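Local structure of CRISPR/cas2 protein (Pyrococcus horikoshii OT3, 6K2E) at residues Y10-E15 with D60-Y65. The protein is a small CRISPR-associated Cas2 protein that probably acts as a dimer in the adaptation stage of CRISPR immunity, with nucleic acid as its likely partner. Residues are numbered along the deposited sequence; the frame is centred on the assembly and turned at random.
Sequences YDVNVE and DSVLIY
Asp11 and Ser61 form an antiparallel hydrogen-bonded pair, evidenced by two reciprocal backbone bonds: Asp11 N to Ser61 O and Ser61 N to Asp11 O, each 2.6 Å. One residue along, Tyr10 and Val62 make the adjoining non-hydrogen-bonded pair, and Tyr10 CB meets Val62 CG2 at 4.0 Å. Tyr10 CG sits between its backbone N and carbonyl carbon (chi1 67°), which leads the ring away from Val62 and onto Val20, His21 and Leu24 of helix 17-27. Past the strand end a side chain takes over the pairing. Asp60 OD1 accepts from Asn13 N at 3.0 Å, the N-H lying above the carboxylate plane, 52° out of it. OD2 of the same group lies 3.3 Å from Val12 CB, while Val12 CG1 packs 3.9 Å from Asp60 CB. A salt bridge from OD2 to Arg16 holds the carboxylate from its other oxygen. Asn13 OD1 in turn accepts from Glu15 N at 3.1 Å, an Asx turn that shapes the chain just before helix 17-27. An alanine at Asp60 would probably leave Asn13 N and Arg16 without this shared acceptor group and let the loop after strand 3-11 drift from strand 61-67. On the face bearing Asp11, Ser61 OG bonds to Gln32 of the second subunit, whose strand extends the sheet alongside residues 62-65. The contact thus joins the first and fourth strands of a ferredoxin-like core, and the Arg16 bridge would be expected to offset the negative charge of Asp60 where backbone pairing gives out.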
loop_
_atom_site.group_PDB
_atom_site.type_symbol
_atom_site.label_atom_id
_atom_site.label_comp_id
_atom_site.label_asym_id
_atom_site.label_seq_id
_atom_site.Cartn_x
_atom_site.Cartn_y
_atom_site.Cartn_z
ATOM N N TYR A 10 -6.154 -2.496 2.049
ATOM C CA TYR A 10 -7.233 -3.479 1.975
ATOM C C TYR A 10 -8.014 -3.357 0.679
ATOM O O TYR A 10 -8.098 -2.297 0.064
ATOM C CB TYR A 10 -8.225 -3.405 3.149
ATOM C CG TYR A 10 -9.087 -2.167 3.232
ATOM C CD1 TYR A 10 -10.368 -2.136 2.705
ATOM C CD2 TYR A 10 -8.627 -1.044 3.876
ATOM C CE1 TYR A 10 -11.145 -0.992 2.799
ATOM C CE2 TYR A 10 -9.389 0.068 3.990
ATOM C CZ TYR A 10 -10.639 0.106 3.448
ATOM O OH TYR A 10 -11.379 1.261 3.577
ATOM N N ASP A 11 -8.565 -4.476 0.271
ATOM C CA ASP A 11 -9.446 -4.551 -0.878
ATOM C C ASP A 11 -10.539 -5.542 -0.483
ATOM O O ASP A 11 -10.313 -6.754 -0.478
ATOM C CB ASP A 11 -8.681 -4.964 -2.110
ATOM C CG ASP A 11 -9.548 -5.023 -3.318
ATOM O OD1 ASP A 11 -9.923 -3.939 -3.813
ATOM O OD2 ASP A 11 -9.860 -6.154 -3.760
ATOM N N VAL A 12 -11.656 -5.017 0.020
ATOM C CA VAL A 12 -12.756 -5.828 0.517
ATOM C C VAL A 12 -14.028 -5.378 -0.184
ATOM O O VAL A 12 -14.109 -4.269 -0.719
ATOM C CB VAL A 12 -12.925 -5.791 2.059
ATOM C CG1 VAL A 12 -11.612 -6.103 2.760
ATOM C CG2 VAL A 12 -13.507 -4.486 2.545
ATOM N N ASN A 13 -15.019 -6.274 -0.186
ATOM C CA ASN A 13 -16.344 -5.992 -0.732
ATOM C C ASN A 13 -17.011 -4.817 -0.008
ATOM O O ASN A 13 -16.718 -4.525 1.156
ATOM C CB ASN A 13 -17.202 -7.251 -0.607
ATOM C CG ASN A 13 -18.534 -7.130 -1.296
ATOM O OD1 ASN A 13 -19.548 -6.766 -0.677
ATOM N ND2 ASN A 13 -18.542 -7.413 -2.589
ATOM N N VAL A 14 -17.916 -4.133 -0.715
ATOM C CA VAL A 14 -18.487 -2.892 -0.212
ATOM C C VAL A 14 -19.377 -3.111 1.011
ATOM O O VAL A 14 -19.474 -2.218 1.862
ATOM C CB VAL A 14 -19.241 -2.197 -1.375
ATOM C CG1 VAL A 14 -20.509 -2.945 -1.767
ATOM C CG2 VAL A 14 -19.566 -0.750 -1.057
ATOM N N GLU A 15 -19.926 -4.321 1.190
ATOM C CA GLU A 15 -20.711 -4.627 2.388
ATOM C C GLU A 15 -19.833 -4.693 3.635
ATOM O O GLU A 15 -20.337 -4.521 4.752
ATOM C CB GLU A 15 -21.488 -5.935 2.218
ATOM C CG GLU A 15 -22.558 -5.927 1.131
ATOM C CD GLU A 15 -23.997 -5.789 1.655
ATOM O OE1 GLU A 15 -24.471 -4.651 1.841
ATOM O OE2 GLU A 15 -24.665 -6.820 1.873
ATOM N N ASP A 60 -12.130 -11.208 -0.487
ATOM C CA ASP A 60 -11.608 -10.008 0.144
ATOM C C ASP A 60 -10.136 -10.176 0.439
ATOM O O ASP A 60 -9.668 -11.280 0.727
ATOM C CB ASP A 60 -12.283 -9.719 1.475
ATOM C CG ASP A 60 -13.648 -9.182 1.321
ATOM O OD1 ASP A 60 -14.159 -9.097 0.177
ATOM O OD2 ASP A 60 -14.196 -8.866 2.387
ATOM N N SER A 61 -9.423 -9.053 0.433
ATOM C CA SER A 61 -7.974 -9.060 0.520
ATOM C C SER A 61 -7.492 -7.934 1.428
ATOM O O SER A 61 -7.982 -6.807 1.332
ATOM C CB SER A 61 -7.391 -8.912 -0.877
ATOM O OG SER A 61 -6.134 -9.525 -0.932
ATOM N N VAL A 62 -6.555 -8.225 2.327
ATOM C CA VAL A 62 -5.860 -7.186 3.092
ATOM C C VAL A 62 -4.359 -7.443 2.995
ATOM O O VAL A 62 -3.885 -8.528 3.363
ATOM C CB VAL A 62 -6.286 -7.122 4.577
ATOM C CG1 VAL A 62 -5.640 -5.928 5.225
ATOM C CG2 VAL A 62 -7.806 -7.044 4.775
ATOM N N LEU A 63 -3.617 -6.464 2.480
ATOM C CA LEU A 63 -2.156 -6.535 2.435
ATOM C C LEU A 63 -1.529 -5.872 3.658
ATOM O O LEU A 63 -1.739 -4.684 3.896
ATOM C CB LEU A 63 -1.624 -5.835 1.192
ATOM C CG LEU A 63 -1.977 -6.391 -0.169
ATOM C CD1 LEU A 63 -1.138 -5.681 -1.201
ATOM C CD2 LEU A 63 -1.712 -7.879 -0.162
ATOM N N ILE A 64 -0.696 -6.606 4.387
ATOM C CA ILE A 64 -0.006 -6.060 5.556
ATOM C C ILE A 64 1.492 -6.158 5.310
ATOM O O ILE A 64 2.050 -7.261 5.270
ATOM C CB ILE A 64 -0.397 -6.772 6.856
ATOM C CG1 ILE A 64 -1.929 -6.813 6.993
ATOM C CG2 ILE A 64 0.293 -6.074 8.050
ATOM C CD1 ILE A 64 -2.434 -7.559 8.193
ATOM N N TYR A 65 2.131 -5.010 5.109
ATOM C CA TYR A 65 3.576 -4.904 4.917
ATOM C C TYR A 65 4.227 -4.585 6.266
ATOM O O TYR A 65 4.018 -3.503 6.810
ATOM C CB TYR A 65 3.898 -3.801 3.898
ATOM C CG TYR A 65 3.538 -4.120 2.467
ATOM C CD1 TYR A 65 4.460 -4.736 1.613
ATOM C CD2 TYR A 65 2.271 -3.828 1.961
ATOM C CE1 TYR A 65 4.138 -5.041 0.294
ATOM C CE2 TYR A 65 1.936 -4.144 0.638
ATOM C CZ TYR A 65 2.876 -4.744 -0.179
ATOM O OH TYR A 65 2.541 -5.047 -1.467
#